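Tail spike protein (Acinetobacter phage vB_AbaP_AS12, PDB 6EU4) is a trimeric phage tailspike that probably recognises, and may degrade, the capsular polysaccharide of its Acinetobacter baumannii host. Local coordinates at the interface of chains A and B. Sequence-based numbering; all coordinates share one arbitrary frame. Chains: chain A/B, Tail spike protein.

Contacts 1 and 2 lie about 85 Å apart, measured between the centres of their C-alpha atoms, and share no residue. Contact 2 joins coils of two neighbouring parallel beta-helices, through loop residues and the starts of strands 219-222, 241-244, 247-250 and 277-279. Contact 1 joins loop segments near the C-terminal end of the modelled chains, between strands 564-565 and 594-595. The deposited assembly holds three copies, so each contact should recur around the trimer. Together they show the same two subunits meeting in the shaft by side-chain packing and near the C-terminal end by isoleucine packing together with hydrogen bonds to backbone carbonyls.

Contact 1: the interface of chains A and B. Residues chain A 573-575; chain B 583-585, 588.
A:Ile574 has the largest surface hidden in this patch (44 Å²) and reaches B:Gly584, B:Ser585 and B:Ser588 with its two branches. Its CG1 lies beside the backbone N, anti to the carbonyl carbon (chi1 -50°); chi1 and chi2 together bring CD1 over B:Gly584 and against B:Ser585 CB, while CG2 turns to B:Ser588. CD1 is 4.0 Å from B:Ser585 CB, and CG2 is 3.8 Å from B:Ser588 CB, so the serine methylenes and the B:Gly584 CA supply apolar surface. Next to it, A:Leu573 and B:Leu583 run side by side and point the same way; both methyls of A:Leu573 border B:Leu583 CD2, with CD1 4.1 Å from it. The two leucines also form a parallel beta bridge, which would place their side chains in register.

Backbone carbonyls of chain A add polar links. A:Leu573 O accepts a hydrogen bond from the B:Gly584 amide N at 2.8 Å. The hydroxyl OG of B:Ser588 donates to A:Pro575 O at 2.7 Å, approaching from above the carbonyl plane, 36° out of it, and not along a lone pair. OG anti to the backbone N (chi1 -170°) carries the hydroxyl toward the proline, whose ring carbon CD sits 3.6 Å from OG. Within chain B, B:Ser588 N donates a weak bond to B:Ser585 OG at 3.0 Å, which may help tie the two serines together. All seven residues are in loops, and the patch lies near the C-terminal end of the modelled trimer, where neighbouring chains run alongside each other.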
loop_
_atom_site.group_PDB
_atom_site.type_symbol
_atom_site.label_atom_id
_atom_site.label_comp_id
_atom_site.label_asym_id
_atom_site.label_seq_id
_atom_site.Cartn_x
_atom_site.Cartn_y
_atom_site.Cartn_z
ATOM N N LEU A 573 -40.657 52.843 2.150
ATOM C CA LEU A 573 -39.391 53.172 2.812
ATOM C C LEU A 573 -39.728 53.732 4.189
ATOM O O LEU A 573 -40.004 54.928 4.328
ATOM C CB LEU A 573 -38.579 54.167 1.988
ATOM C CG LEU A 573 -38.002 53.675 0.653
ATOM C CD1 LEU A 573 -39.074 53.593 -0.407
ATOM C CD2 LEU A 573 -36.892 54.619 0.200
ATOM N N ILE A 574 -39.696 52.871 5.200
ATOM C CA ILE A 574 -40.041 53.238 6.570
ATOM C C ILE A 574 -38.740 53.312 7.372
ATOM O O ILE A 574 -38.108 52.275 7.604
ATOM C CB ILE A 574 -41.021 52.241 7.202
ATOM C CG1 ILE A 574 -42.219 51.993 6.279
ATOM C CG2 ILE A 574 -41.504 52.761 8.562
ATOM C CD1 ILE A 574 -42.967 53.252 5.876
ATOM N N PRO A 575 -38.308 54.490 7.813
ATOM C CA PRO A 575 -37.031 54.593 8.535
ATOM C C PRO A 575 -37.062 53.877 9.874
ATOM O O PRO A 575 -38.111 53.711 10.505
ATOM C CB PRO A 575 -36.855 56.104 8.753
ATOM C CG PRO A 575 -37.827 56.766 7.922
ATOM C CD PRO A 575 -38.923 55.803 7.592
ATOM N N LEU B 583 -43.163 56.949 1.054
ATOM C CA LEU B 583 -41.943 57.437 1.688
ATOM C C LEU B 583 -42.297 57.786 3.130
ATOM O O LEU B 583 -42.971 58.787 3.387
ATOM C CB LEU B 583 -41.392 58.649 0.943
ATOM C CG LEU B 583 -40.912 58.398 -0.490
ATOM C CD1 LEU B 583 -40.774 59.713 -1.236
ATOM C CD2 LEU B 583 -39.592 57.620 -0.489
ATOM N N GLY B 584 -41.870 56.948 4.063
ATOM C CA GLY B 584 -42.173 57.155 5.464
ATOM C C GLY B 584 -43.562 56.674 5.848
ATOM O O GLY B 584 -44.303 56.089 5.057
ATOM N N SER B 585 -43.894 56.909 7.120
ATOM C CA SER B 585 -45.224 56.666 7.672
ATOM C C SER B 585 -45.521 57.752 8.695
ATOM O O SER B 585 -44.625 58.480 9.133
ATOM C CB SER B 585 -45.328 55.284 8.332
ATOM O OG SER B 585 -44.494 55.211 9.473
ATOM N N SER B 588 -43.334 57.122 11.493
ATOM C CA SER B 588 -41.898 57.067 11.213
ATOM C C SER B 588 -41.624 57.953 9.997
ATOM O O SER B 588 -41.611 57.496 8.848
ATOM C CB SER B 588 -41.433 55.630 11.016
ATOM O OG SER B 588 -40.014 55.592 10.980
#

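Contact 2: the interface of chains A and B. Residues chain A 144, 245, 247, 275, 277; chain B 190, 218-220, 240-242.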
loop_
_atom_site.group_PDB
_atom_site.type_symbol
_atom_site.label_atom_id
_atom_site.label_comp_id
_atom_site.label_asym_id
_atom_site.label_seq_id
_atom_site.Cartn_x
_atom_site.Cartn_y
_atom_site.Cartn_z
ATOM N N GLU A 144 9.856 -23.199 13.730
ATOM C CA GLU A 144 10.207 -22.462 14.934
ATOM C C GLU A 144 9.826 -23.176 16.227
ATOM O O GLU A 144 10.259 -22.749 17.296
ATOM C CB GLU A 144 9.542 -21.084 14.897
ATOM C CG GLU A 144 9.840 -20.264 13.629
ATOM C CD GLU A 144 8.730 -20.356 12.555
ATOM O OE1 GLU A 144 8.391 -21.490 12.129
ATOM O OE2 GLU A 144 8.210 -19.277 12.153
ATOM N N ARG A 245 7.453 -13.205 8.453
ATOM C CA ARG A 245 7.049 -14.105 9.533
ATOM C C ARG A 245 8.108 -14.192 10.628
ATOM O O ARG A 245 8.406 -15.273 11.159
ATOM C CB ARG A 245 6.707 -15.489 8.975
ATOM C CG ARG A 245 5.323 -15.487 8.306
ATOM C CD ARG A 245 4.216 -15.908 9.244
ATOM N NE ARG A 245 4.198 -15.092 10.446
ATOM C CZ ARG A 245 4.625 -15.474 11.637
ATOM N NH1 ARG A 245 4.592 -14.603 12.644
ATOM N NH2 ARG A 245 5.069 -16.709 11.838
ATOM N N GLN A 247 8.884 -13.135 14.441
ATOM C CA GLN A 247 8.181 -12.807 15.666
ATOM C C GLN A 247 9.225 -12.462 16.711
ATOM O O GLN A 247 10.179 -13.227 16.910
ATOM C CB GLN A 247 7.327 -13.974 16.156
ATOM C CG GLN A 247 6.721 -13.733 17.531
ATOM C CD GLN A 247 5.819 -14.861 18.017
ATOM O OE1 GLN A 247 5.554 -15.827 17.306
ATOM N NE2 GLN A 247 5.361 -14.742 19.261
ATOM N N GLY A 275 4.006 -9.895 7.646
ATOM C CA GLY A 275 3.529 -10.909 8.589
ATOM C C GLY A 275 4.430 -11.099 9.790
ATOM O O GLY A 275 4.547 -12.219 10.308
ATOM N N TRP A 277 5.490 -10.087 13.849
ATOM C CA TRP A 277 4.672 -10.058 15.057
ATOM C C TRP A 277 5.519 -9.618 16.237
ATOM O O TRP A 277 6.483 -10.303 16.581
ATOM C CB TRP A 277 4.083 -11.442 15.310
ATOM C CG TRP A 277 2.918 -11.499 16.275
ATOM C CD1 TRP A 277 2.121 -10.476 16.679
ATOM C CD2 TRP A 277 2.426 -12.672 16.914
ATOM N NE1 TRP A 277 1.132 -10.956 17.527
ATOM C CE2 TRP A 277 1.315 -12.296 17.695
ATOM C CE3 TRP A 277 2.812 -14.008 16.902
ATOM C CZ2 TRP A 277 0.605 -13.207 18.467
ATOM C CZ3 TRP A 277 2.105 -14.915 17.670
ATOM C CH2 TRP A 277 1.014 -14.505 18.446
ATOM N N ASN B 190 3.445 -23.396 12.120
ATOM C CA ASN B 190 4.881 -23.370 11.856
ATOM C C ASN B 190 5.249 -24.320 10.728
ATOM O O ASN B 190 6.285 -24.977 10.758
ATOM C CB ASN B 190 5.675 -23.661 13.132
ATOM C CG ASN B 190 5.411 -22.637 14.213
ATOM O OD1 ASN B 190 4.658 -22.887 15.152
ATOM N ND2 ASN B 190 5.982 -21.458 14.056
ATOM N N LEU B 218 0.839 -19.238 11.740
ATOM C CA LEU B 218 2.280 -19.034 11.849
ATOM C C LEU B 218 3.028 -19.846 10.799
ATOM O O LEU B 218 3.975 -20.571 11.104
ATOM C CB LEU B 218 2.765 -19.407 13.254
ATOM C CG LEU B 218 2.094 -18.651 14.405
ATOM C CD1 LEU B 218 2.250 -19.407 15.730
ATOM C CD2 LEU B 218 2.640 -17.232 14.507
ATOM N N SER B 219 2.584 -19.735 9.552
ATOM C CA SER B 219 3.081 -20.596 8.486
ATOM C C SER B 219 3.338 -19.804 7.215
ATOM O O SER B 219 2.839 -18.689 7.037
ATOM C CB SER B 219 2.075 -21.706 8.170
ATOM O OG SER B 219 1.947 -22.585 9.285
ATOM N N THR B 220 4.106 -20.414 6.316
ATOM C CA THR B 220 4.330 -19.875 4.981
ATOM C C THR B 220 3.974 -20.929 3.945
ATOM O O THR B 220 4.329 -22.107 4.077
ATOM C CB THR B 220 5.783 -19.385 4.754
ATOM O OG1 THR B 220 6.731 -20.467 4.837
ATOM C CG2 THR B 220 6.159 -18.308 5.760
HETATM N N MSE B 240 -1.588 -15.231 11.057
HETATM C CA MSE B 240 -0.149 -15.094 10.790
HETATM C C MSE B 240 0.373 -16.107 9.780
HETATM O O MSE B 240 1.264 -16.882 10.066
HETATM C CB MSE B 240 0.646 -15.208 12.086
HETATM C CG MSE B 240 0.558 -13.980 12.926
HETATM SE SE MSE B 240 1.718 -12.608 12.137
HETATM C CE MSE B 240 1.037 -11.107 13.182
ATOM N N CYS B 241 -0.195 -16.081 8.586
ATOM C CA CYS B 241 0.252 -16.904 7.474
ATOM C C CYS B 241 0.495 -16.016 6.270
ATOM O O CYS B 241 -0.229 -15.034 6.046
ATOM C CB CYS B 241 -0.763 -17.974 7.108
ATOM S SG CYS B 241 -1.099 -19.194 8.405
ATOM N N THR B 242 1.526 -16.354 5.511
ATOM C CA THR B 242 1.768 -15.699 4.239
ATOM C C THR B 242 1.656 -16.714 3.119
ATOM O O THR B 242 1.987 -17.898 3.283
ATOM C CB THR B 242 3.135 -15.015 4.190
ATOM O OG1 THR B 242 4.168 -16.007 4.258
ATOM C CG2 THR B 242 3.297 -13.972 5.326
#
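A:Arg245, with 89 Å² hidden by the partner, lies against B:Leu218 and B:Met240, each of which buries 46 Å². The arginine chain bends at chi2 and chi3 (-93° and 55°), which puts CG against two threonines of chain B and lays the guanidinium between B:Leu218 and B:Met240, with NE turned to A:Gly275 O. There NE donates to A:Gly275 O at 2.9 Å, in the carbonyl plane, while a weaker bond from NH1 reaches the same oxygen. This carbonyl, itself in contact with B:Met240 SE, helps fix the rotation of the guanidinium, one face of which receives B:Met240 CB, offset toward the rim.

B:Leu218 crosses the arginine at about a right angle; its CD2 methyl lies 3.9 Å from A:Arg245 CZ and also meets the six-membered ring of A:Trp277. The methylene CG of A:Arg245 touches the CG2 methyls of both B:Thr220 and B:Thr242, on strands 219-222 and 241-244. Packing against the arginine therefore spans successive coils of the neighbouring beta-helix.

At the border, the amide ND2 of B:Asn190 donates to the carboxylate OE1 of A:Glu144 at 3.1 Å. The donor comes from above the carboxylate plane, and the two flat groups stand 82° apart.

B:Met240, a selenomethionine, bends at chi2 and ends with its CE methyl over the five-membered ring of A:Trp277, 4.0 Å from the ring centroid, as a CH-pi contact.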